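Local coordinates for general secretion pathway protein F (Vibrio cholerae, PDB 2VMA), which forms part of the inner-membrane complex of the type II secretion system, probably required for energy-dependent export of toxins and proteases from the periplasm, at residues S10-A15 against N105-R110. Residues are numbered along the deposited sequence; the frame is centred on the assembly and turned at random. Where two conformers were deposited one is given.
Sequences STPDLA and NRQKMR
Thr11 meets Gln107 where the first turn of helix 11-26 lies against the long helix 92-120; their CA atoms are 5.1 Å apart. The short segment axes run nearly antiparallel, at 158°, and approach to 8.6 Å. Just before Thr11, Ser10 N-caps the helix: Asp13 N donates to Ser10 OG over 3.0 Å, at an N-H...O angle of 153°. Thr11 has OG1 set between its backbone N and carbonyl carbon (chi1 72°), bringing the hydroxyl oxygen to 3.5 Å from Gln107 CA. CG2, the other branch, lies over one face of the Arg106 guanidinium, 4.3 Å from Arg106 NE, and also borders Arg110 CD. Pro12 comes next, its ring crossed at about a right angle by Gln107, whose chain bends at chi2; Gln107 CG sits 3.7 Å from Pro12 CA. Asp13, its CB directed away from segment 105-110, forms a salt bridge with Lys44 through OD2. One turn beyond Thr11, buried Ala15 places CB 4.2 Å from Gln107 CB. With no hydrogen bond between the segments and 222 Å² buried in total, this surface contact joins the first and last helices of this N-terminal cytoplasmic domain of EpsF through van der Waals contacts, polar atoms included.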
loop_
_atom_site.group_PDB
_atom_site.type_symbol
_atom_site.label_atom_id
_atom_site.label_comp_id
_atom_site.label_asym_id
_atom_site.label_seq_id
_atom_site.Cartn_x
_atom_site.Cartn_y
_atom_site.Cartn_z
ATOM N N SER A 10 8.573 -4.491 1.679
ATOM C CA SER A 10 9.649 -3.494 1.740
ATOM C C SER A 10 9.081 -2.076 1.567
ATOM O O SER A 10 8.018 -1.893 0.972
ATOM C CB SER A 10 10.696 -3.787 0.674
ATOM O OG SER A 10 10.289 -3.288 -0.587
ATOM N N THR A 11 9.784 -1.075 2.097
ATOM C CA THR A 11 9.281 0.293 2.008
ATOM C C THR A 11 9.189 0.753 0.547
ATOM O O THR A 11 8.246 1.433 0.208
ATOM C CB THR A 11 10.057 1.307 2.883
ATOM O OG1 THR A 11 11.355 1.568 2.333
ATOM C CG2 THR A 11 10.193 0.813 4.300
ATOM N N PRO A 12 10.158 0.375 -0.317
ATOM C CA PRO A 12 9.949 0.696 -1.747
ATOM C C PRO A 12 8.784 -0.038 -2.402
ATOM O O PRO A 12 8.124 0.542 -3.256
ATOM C CB PRO A 12 11.284 0.322 -2.422
ATOM C CG PRO A 12 12.240 -0.008 -1.307
ATOM C CD PRO A 12 11.457 -0.295 -0.082
ATOM N N ASP A 13 8.529 -1.286 -1.998
ATOM C CA ASP A 13 7.388 -2.034 -2.525
ATOM C C ASP A 13 6.049 -1.427 -2.106
ATOM O O ASP A 13 5.136 -1.373 -2.917
ATOM C CB ASP A 13 7.451 -3.522 -2.151
ATOM C CG ASP A 13 8.397 -4.316 -3.070
ATOM O OD1 ASP A 13 8.512 -3.965 -4.270
ATOM O OD2 ASP A 13 8.999 -5.294 -2.604
ATOM N N LEU A 14 5.932 -0.984 -0.852
ATOM C CA LEU A 14 4.762 -0.231 -0.439
ATOM C C LEU A 14 4.660 1.097 -1.194
ATOM O O LEU A 14 3.571 1.476 -1.569
ATOM C CB LEU A 14 4.723 0.023 1.084
ATOM C CG LEU A 14 3.404 0.628 1.598
ATOM C CD1 LEU A 14 2.189 -0.223 1.163
ATOM C CD2 LEU A 14 3.413 0.781 3.138
ATOM N N ALA A 15 5.767 1.827 -1.371
ATOM C CA ALA A 15 5.724 3.079 -2.129
ATOM C C ALA A 15 5.185 2.886 -3.562
ATOM O O ALA A 15 4.369 3.675 -4.043
ATOM C CB ALA A 15 7.117 3.799 -2.139
ATOM N N ASN A 105 8.513 9.314 0.305
ATOM C CA ASN A 105 9.477 10.038 1.137
ATOM C C ASN A 105 10.058 9.130 2.222
ATOM O O ASN A 105 11.246 9.168 2.484
ATOM C CB ASN A 105 8.844 11.303 1.755
ATOM C CG ASN A 105 8.768 12.471 0.781
ATOM O OD1 ASN A 105 7.772 13.200 0.746
ATOM N ND2 ASN A 105 9.821 12.664 -0.001
ATOM N N ARG A 106 9.206 8.288 2.805
ATOM C CA ARG A 106 9.621 7.244 3.742
ATOM C C ARG A 106 10.661 6.296 3.125
ATOM O O ARG A 106 11.711 6.093 3.715
ATOM C CB ARG A 106 8.404 6.449 4.256
ATOM C CG ARG A 106 8.760 5.213 5.078
ATOM C CD ARG A 106 7.614 4.772 6.004
ATOM N NE ARG A 106 7.875 3.531 6.741
ATOM C CZ ARG A 106 8.802 3.370 7.696
ATOM N NH1 ARG A 106 9.630 4.361 8.036
ATOM N NH2 ARG A 106 8.935 2.183 8.305
ATOM N N GLN A 107 10.367 5.733 1.954
ATOM C CA GLN A 107 11.327 4.888 1.228
ATOM C C GLN A 107 12.676 5.586 1.026
ATOM O O GLN A 107 13.714 5.016 1.345
ATOM C CB GLN A 107 10.768 4.457 -0.135
ATOM C CG GLN A 107 11.804 3.797 -1.034
ATOM C CD GLN A 107 12.180 4.637 -2.210
ATOM O OE1 GLN A 107 13.297 5.137 -2.290
ATOM N NE2 GLN A 107 11.261 4.773 -3.159
ATOM N N LYS A 108 12.633 6.805 0.489
ATOM C CA LYS A 108 13.828 7.608 0.175
ATOM C C LYS A 108 14.685 7.841 1.408
ATOM O O LYS A 108 15.895 7.580 1.417
ATOM C CB LYS A 108 13.426 8.983 -0.398
ATOM C CG LYS A 108 12.966 9.002 -1.860
ATOM C CD LYS A 108 12.469 10.405 -2.246
ATOM C CE LYS A 108 12.017 10.495 -3.704
ATOM N NZ LYS A 108 13.154 10.296 -4.661
HETATM N N MSE A 109 14.048 8.352 2.455
HETATM C CA MSE A 109 14.736 8.633 3.715
HETATM C C MSE A 109 15.306 7.380 4.340
HETATM O O MSE A 109 16.450 7.361 4.744
HETATM C CB MSE A 109 13.787 9.272 4.716
HETATM C CG MSE A 109 13.350 10.650 4.348
HETATM SE SE MSE A 109 11.754 11.143 5.376
HETATM C CE MSE A 109 12.414 10.803 7.197
ATOM N N ARG A 110 14.492 6.334 4.415
ATOM C CA ARG A 110 14.899 5.074 5.013
ATOM C C ARG A 110 16.026 4.394 4.241
ATOM O O ARG A 110 16.985 3.890 4.848
ATOM C CB ARG A 110 13.703 4.142 5.049
ATOM C CG ARG A 110 13.812 3.039 6.009
ATOM C CD ARG A 110 12.732 3.121 7.075
ATOM N NE ARG A 110 13.043 2.120 8.081
ATOM C CZ ARG A 110 13.034 2.293 9.406
ATOM N NH1 ARG A 110 12.657 3.443 9.974
ATOM N NH2 ARG A 110 13.385 1.268 10.168
#